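Local coordinates for 2L protein (Yaba-like disease virus, PDB 3IT8) that probably binds and neutralises host tumour necrosis factor, and joins an MHC class I-like domain to an Ig-like domain, at residues F68-I80 with V138-V151. Numbering follows the deposited sequence.
Sequences FWYSLMKETLEEI and VGMLTVKNTLWKDV
Val138 lies against the C-terminal part of segment 68-80, on helix 61-82. Its CG2 packs on Glu79 CB at 3.6 Å and on Ile80 CG1. The carboxylate of Glu79 is engaged by Lys82. Gly139 runs close beside Thr76, with the two CA atoms 4.1 Å apart. The next residue makes the hydrogen bond between the segments: Met140 N donates to Thr76 OG1 at 2.8 Å, nearly straight at 170°. Thr76 OG1 in turn donates to Leu72 O, which also accepts from Thr76 N on the opposite face of its carbonyl plane. The hydroxyl thus joins the helix backbone to the incoming chain, which limits its rotation. With CG between its own N and carbonyl carbon (chi1 69°), the Met140 side chain turns toward the helix, and CG lies near Thr76 OG1. It crosses Leu72 obliquely, with Leu72 CD2 3.6 Å from Met140 CB, and its methyl ends against Met73. Met140 SD makes an oblique Met-aromatic contact with Trp69, 4.2 Å from CZ3. Leu91 of strand 90-100 touches both Met140 and Thr76 from the sheet. Asn145 ND2 makes a weak bond to Gly139 O. Leu147 CD1 touches Leu72 CD1 and Phe68 CE1. Asp150 CB meets the Phe68 ring obliquely, 3.5 Å from CE1. Val151 CG2 reaches Leu72 CD2 at 3.7 Å, while its CG1 sits at the edge of the Trp69 ring, 4.2 Å from CH2. Here the start of helix 148-174 and the loop before it pack directly on helix 61-82, as part of an MHC class I-like platform over an eight-stranded antiparallel sheet.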
loop_
_atom_site.group_PDB
_atom_site.type_symbol
_atom_site.label_atom_id
_atom_site.label_comp_id
_atom_site.label_asym_id
_atom_site.label_seq_id
_atom_site.Cartn_x
_atom_site.Cartn_y
_atom_site.Cartn_z
ATOM N N PHE D 68 -36.678 -20.141 -16.893
ATOM C CA PHE D 68 -36.468 -18.797 -17.426
ATOM C C PHE D 68 -35.942 -18.846 -18.854
ATOM O O PHE D 68 -36.526 -18.256 -19.763
ATOM C CB PHE D 68 -35.487 -18.015 -16.569
ATOM C CG PHE D 68 -34.989 -16.762 -17.225
ATOM C CD1 PHE D 68 -35.718 -15.584 -17.146
ATOM C CD2 PHE D 68 -33.792 -16.768 -17.959
ATOM C CE1 PHE D 68 -35.282 -14.426 -17.778
ATOM C CE2 PHE D 68 -33.343 -15.613 -18.601
ATOM C CZ PHE D 68 -34.095 -14.434 -18.508
ATOM N N TRP D 69 -34.836 -19.555 -19.049
ATOM C CA TRP D 69 -34.235 -19.655 -20.367
ATOM C C TRP D 69 -35.109 -20.370 -21.392
ATOM O O TRP D 69 -35.278 -19.903 -22.521
ATOM C CB TRP D 69 -32.871 -20.342 -20.267
ATOM C CG TRP D 69 -31.825 -19.469 -19.639
ATOM C CD1 TRP D 69 -31.163 -19.686 -18.460
ATOM C CD2 TRP D 69 -31.352 -18.207 -20.139
ATOM N NE1 TRP D 69 -30.313 -18.640 -18.193
ATOM C CE2 TRP D 69 -30.405 -17.718 -19.205
ATOM C CE3 TRP D 69 -31.637 -17.442 -21.286
ATOM C CZ2 TRP D 69 -29.737 -16.489 -19.385
ATOM C CZ3 TRP D 69 -30.973 -16.223 -21.462
ATOM C CH2 TRP D 69 -30.034 -15.763 -20.514
ATOM N N TYR D 70 -35.668 -21.508 -21.015
ATOM C CA TYR D 70 -36.516 -22.231 -21.947
ATOM C C TYR D 70 -37.566 -21.292 -22.528
ATOM O O TYR D 70 -37.723 -21.164 -23.740
ATOM C CB TYR D 70 -37.225 -23.386 -21.253
ATOM C CG TYR D 70 -38.271 -24.000 -22.137
ATOM C CD1 TYR D 70 -37.913 -24.871 -23.165
ATOM C CD2 TYR D 70 -39.612 -23.644 -22.006
ATOM C CE1 TYR D 70 -38.860 -25.372 -24.043
ATOM C CE2 TYR D 70 -40.572 -24.128 -22.873
ATOM C CZ TYR D 70 -40.187 -24.996 -23.898
ATOM O OH TYR D 70 -41.111 -25.482 -24.795
ATOM N N SER D 71 -38.289 -20.634 -21.637
ATOM C CA SER D 71 -39.335 -19.723 -22.046
ATOM C C SER D 71 -38.837 -18.568 -22.922
ATOM O O SER D 71 -39.389 -18.308 -23.987
ATOM C CB SER D 71 -40.033 -19.177 -20.808
ATOM O OG SER D 71 -40.946 -18.170 -21.182
ATOM N N LEU D 72 -37.793 -17.882 -22.474
ATOM C CA LEU D 72 -37.268 -16.755 -23.214
ATOM C C LEU D 72 -36.657 -17.184 -24.529
ATOM O O LEU D 72 -36.675 -16.434 -25.489
ATOM C CB LEU D 72 -36.236 -16.006 -22.371
ATOM C CG LEU D 72 -35.636 -14.782 -23.055
ATOM C CD1 LEU D 72 -36.727 -13.842 -23.550
ATOM C CD2 LEU D 72 -34.720 -14.093 -22.077
ATOM N N MET D 73 -36.101 -18.386 -24.581
ATOM C CA MET D 73 -35.501 -18.874 -25.819
ATOM C C MET D 73 -36.598 -19.304 -26.774
ATOM O O MET D 73 -36.490 -19.151 -27.981
ATOM C CB MET D 73 -34.575 -20.039 -25.539
ATOM C CG MET D 73 -33.360 -19.625 -24.775
ATOM S SD MET D 73 -32.175 -20.932 -24.628
ATOM C CE MET D 73 -31.774 -21.163 -26.362
ATOM N N LYS D 74 -37.666 -19.855 -26.224
ATOM C CA LYS D 74 -38.789 -20.264 -27.037
ATOM C C LYS D 74 -39.313 -18.982 -27.710
ATOM O O LYS D 74 -39.577 -18.966 -28.902
ATOM C CB LYS D 74 -39.869 -20.877 -26.149
ATOM C CG LYS D 74 -41.071 -21.359 -26.907
ATOM C CD LYS D 74 -42.162 -21.765 -25.965
ATOM C CE LYS D 74 -43.470 -21.986 -26.699
ATOM N NZ LYS D 74 -44.564 -22.378 -25.748
ATOM N N GLU D 75 -39.453 -17.908 -26.935
ATOM C CA GLU D 75 -39.939 -16.637 -27.466
ATOM C C GLU D 75 -39.017 -16.168 -28.589
ATOM O O GLU D 75 -39.473 -15.778 -29.652
ATOM C CB GLU D 75 -39.978 -15.569 -26.367
ATOM C CG GLU D 75 -40.583 -14.250 -26.820
ATOM C CD GLU D 75 -40.306 -13.107 -25.859
ATOM O OE1 GLU D 75 -40.583 -13.256 -24.649
ATOM O OE2 GLU D 75 -39.814 -12.054 -26.318
ATOM N N THR D 76 -37.713 -16.222 -28.344
ATOM C CA THR D 76 -36.725 -15.789 -29.314
ATOM C C THR D 76 -36.758 -16.613 -30.583
ATOM O O THR D 76 -36.611 -16.087 -31.679
ATOM C CB THR D 76 -35.317 -15.865 -28.741
ATOM O OG1 THR D 76 -35.249 -15.055 -27.563
ATOM C CG2 THR D 76 -34.296 -15.375 -29.775
ATOM N N LEU D 77 -36.940 -17.913 -30.443
ATOM C CA LEU D 77 -36.986 -18.761 -31.612
ATOM C C LEU D 77 -38.209 -18.429 -32.474
ATOM O O LEU D 77 -38.111 -18.389 -33.699
ATOM C CB LEU D 77 -37.007 -20.223 -31.187
ATOM C CG LEU D 77 -37.003 -21.256 -32.318
ATOM C CD1 LEU D 77 -36.003 -20.865 -33.413
ATOM C CD2 LEU D 77 -36.667 -22.629 -31.738
ATOM N N GLU D 78 -39.353 -18.179 -31.838
ATOM C CA GLU D 78 -40.572 -17.841 -32.567
ATOM C C GLU D 78 -40.380 -16.568 -33.387
ATOM O O GLU D 78 -40.722 -16.536 -34.568
ATOM C CB GLU D 78 -41.744 -17.676 -31.591
ATOM C CG GLU D 78 -42.205 -18.987 -30.965
ATOM C CD GLU D 78 -43.394 -18.818 -30.029
ATOM O OE1 GLU D 78 -44.393 -18.199 -30.452
ATOM O OE2 GLU D 78 -43.335 -19.311 -28.880
ATOM N N GLU D 79 -39.822 -15.529 -32.765
ATOM C CA GLU D 79 -39.589 -14.256 -33.446
ATOM C C GLU D 79 -38.635 -14.466 -34.615
ATOM O O GLU D 79 -38.846 -13.950 -35.712
ATOM C CB GLU D 79 -39.000 -13.227 -32.477
ATOM C CG GLU D 79 -39.839 -12.985 -31.235
ATOM C CD GLU D 79 -41.178 -12.341 -31.537
ATOM O OE1 GLU D 79 -41.941 -12.898 -32.353
ATOM O OE2 GLU D 79 -41.467 -11.276 -30.949
ATOM N N ILE D 80 -37.580 -15.233 -34.375
ATOM C CA ILE D 80 -36.591 -15.513 -35.405
ATOM C C ILE D 80 -37.209 -16.190 -36.613
ATOM O O ILE D 80 -36.797 -15.946 -37.744
ATOM C CB ILE D 80 -35.461 -16.408 -34.863
ATOM C CG1 ILE D 80 -34.529 -15.586 -33.971
ATOM C CG2 ILE D 80 -34.675 -16.998 -35.995
ATOM C CD1 ILE D 80 -33.400 -16.387 -33.367
ATOM N N VAL D 138 -34.318 -9.463 -31.681
ATOM C CA VAL D 138 -35.584 -9.931 -31.147
ATOM C C VAL D 138 -35.336 -10.794 -29.918
ATOM O O VAL D 138 -34.202 -11.176 -29.640
ATOM C CB VAL D 138 -36.332 -10.786 -32.185
ATOM C CG1 VAL D 138 -36.400 -10.043 -33.496
ATOM C CG2 VAL D 138 -35.626 -12.117 -32.372
ATOM N N GLY D 139 -36.406 -11.104 -29.195
ATOM C CA GLY D 139 -36.292 -11.923 -28.006
ATOM C C GLY D 139 -35.212 -11.517 -27.019
ATOM O O GLY D 139 -35.066 -10.342 -26.661
ATOM N N MET D 140 -34.449 -12.511 -26.580
ATOM C CA MET D 140 -33.373 -12.314 -25.620
ATOM C C MET D 140 -32.192 -11.577 -26.225
ATOM O O MET D 140 -31.198 -11.340 -25.546
ATOM C CB MET D 140 -32.874 -13.663 -25.125
ATOM C CG MET D 140 -32.144 -14.418 -26.214
ATOM S SD MET D 140 -31.113 -15.756 -25.606
ATOM C CE MET D 140 -31.982 -17.157 -26.281
ATOM N N LEU D 141 -32.295 -11.218 -27.497
ATOM C CA LEU D 141 -31.197 -10.544 -28.170
ATOM C C LEU D 141 -31.218 -9.016 -28.214
ATOM O O LEU D 141 -30.267 -8.411 -28.701
ATOM C CB LEU D 141 -31.058 -11.099 -29.586
ATOM C CG LEU D 141 -30.671 -12.581 -29.679
ATOM C CD1 LEU D 141 -30.680 -13.029 -31.131
ATOM C CD2 LEU D 141 -29.291 -12.779 -29.076
ATOM N N THR D 142 -32.276 -8.381 -27.716
ATOM C CA THR D 142 -32.320 -6.919 -27.728
ATOM C C THR D 142 -32.550 -6.317 -26.367
ATOM O O THR D 142 -33.213 -6.906 -25.522
ATOM C CB THR D 142 -33.431 -6.368 -28.607
ATOM O OG1 THR D 142 -33.539 -7.161 -29.789
ATOM C CG2 THR D 142 -33.114 -4.928 -28.998
ATOM N N VAL D 143 -32.012 -5.123 -26.165
ATOM C CA VAL D 143 -32.192 -4.435 -24.904
ATOM C C VAL D 143 -33.669 -4.051 -24.798
ATOM O O VAL D 143 -34.185 -3.802 -23.703
ATOM C CB VAL D 143 -31.321 -3.179 -24.848
ATOM C CG1 VAL D 143 -31.459 -2.501 -23.480
ATOM C CG2 VAL D 143 -29.876 -3.557 -25.129
ATOM N N LYS D 144 -34.341 -4.025 -25.947
ATOM C CA LYS D 144 -35.761 -3.680 -26.021
ATOM C C LYS D 144 -36.614 -4.627 -25.181
ATOM O O LYS D 144 -37.632 -4.224 -24.620
ATOM C CB LYS D 144 -36.241 -3.738 -27.475
ATOM C CG LYS D 144 -35.516 -2.798 -28.428
ATOM C CD LYS D 144 -35.899 -1.338 -28.204
ATOM C CE LYS D 144 -37.339 -1.067 -28.619
ATOM N NZ LYS D 144 -37.735 0.352 -28.404
ATOM N N ASN D 145 -36.186 -5.885 -25.095
ATOM C CA ASN D 145 -36.918 -6.907 -24.351
ATOM C C ASN D 145 -37.106 -6.605 -22.871
ATOM O O ASN D 145 -36.189 -6.185 -22.171
ATOM C CB ASN D 145 -36.239 -8.271 -24.506
ATOM C CG ASN D 145 -37.099 -9.412 -23.990
ATOM O OD1 ASN D 145 -37.428 -9.474 -22.804
ATOM N ND2 ASN D 145 -37.476 -10.318 -24.885
ATOM N N THR D 146 -38.315 -6.848 -22.398
ATOM C CA THR D 146 -38.660 -6.597 -21.014
ATOM C C THR D 146 -37.826 -7.404 -20.016
ATOM O O THR D 146 -37.655 -6.998 -18.868
ATOM C CB THR D 146 -40.153 -6.870 -20.799
ATOM O OG1 THR D 146 -40.396 -7.105 -19.411
ATOM C CG2 THR D 146 -40.593 -8.071 -21.609
ATOM N N LEU D 147 -37.294 -8.538 -20.450
ATOM C CA LEU D 147 -36.495 -9.384 -19.563
ATOM C C LEU D 147 -34.992 -9.198 -19.701
ATOM O O LEU D 147 -34.214 -9.926 -19.081
ATOM C CB LEU D 147 -36.834 -10.858 -19.791
ATOM C CG LEU D 147 -38.254 -11.255 -19.397
ATOM C CD1 LEU D 147 -38.502 -12.695 -19.777
ATOM C CD2 LEU D 147 -38.440 -11.053 -17.894
ATOM N N TRP D 148 -34.588 -8.222 -20.507
ATOM C CA TRP D 148 -33.172 -7.948 -20.730
ATOM C C TRP D 148 -32.374 -7.892 -19.423
ATOM O O TRP D 148 -31.265 -8.435 -19.338
ATOM C CB TRP D 148 -33.004 -6.630 -21.487
ATOM C CG TRP D 148 -31.583 -6.308 -21.792
ATOM C CD1 TRP D 148 -30.874 -5.207 -21.380
ATOM C CD2 TRP D 148 -30.683 -7.098 -22.571
ATOM N NE1 TRP D 148 -29.586 -5.268 -21.860
ATOM C CE2 TRP D 148 -29.442 -6.417 -22.593
ATOM C CE3 TRP D 148 -30.803 -8.316 -23.256
ATOM C CZ2 TRP D 148 -28.330 -6.916 -23.274
ATOM C CZ3 TRP D 148 -29.698 -8.811 -23.934
ATOM C CH2 TRP D 148 -28.475 -8.111 -23.937
ATOM N N LYS D 149 -32.942 -7.243 -18.408
ATOM C CA LYS D 149 -32.260 -7.117 -17.134
ATOM C C LYS D 149 -31.891 -8.481 -16.586
ATOM O O LYS D 149 -30.826 -8.648 -15.986
ATOM C CB LYS D 149 -33.123 -6.342 -16.125
ATOM C CG LYS D 149 -33.475 -4.917 -16.573
ATOM C CD LYS D 149 -32.243 -4.148 -17.088
ATOM C CE LYS D 149 -32.631 -2.921 -17.919
ATOM N NZ LYS D 149 -31.504 -2.408 -18.749
ATOM N N ASP D 150 -32.757 -9.463 -16.801
ATOM C CA ASP D 150 -32.473 -10.803 -16.310
ATOM C C ASP D 150 -31.392 -11.464 -17.147
ATOM O O ASP D 150 -30.566 -12.214 -16.618
ATOM C CB ASP D 150 -33.739 -11.656 -16.310
ATOM C CG ASP D 150 -34.707 -11.249 -15.219
ATOM O OD1 ASP D 150 -34.268 -11.136 -14.057
ATOM O OD2 ASP D 150 -35.903 -11.048 -15.520
ATOM N N VAL D 151 -31.391 -11.186 -18.449
ATOM C CA VAL D 151 -30.382 -11.754 -19.327
ATOM C C VAL D 151 -29.033 -11.258 -18.844
ATOM O O VAL D 151 -28.130 -12.055 -18.606
ATOM C CB VAL D 151 -30.593 -11.325 -20.775
ATOM C CG1 VAL D 151 -29.439 -11.801 -21.627
ATOM C CG2 VAL D 151 -31.885 -11.900 -21.297
#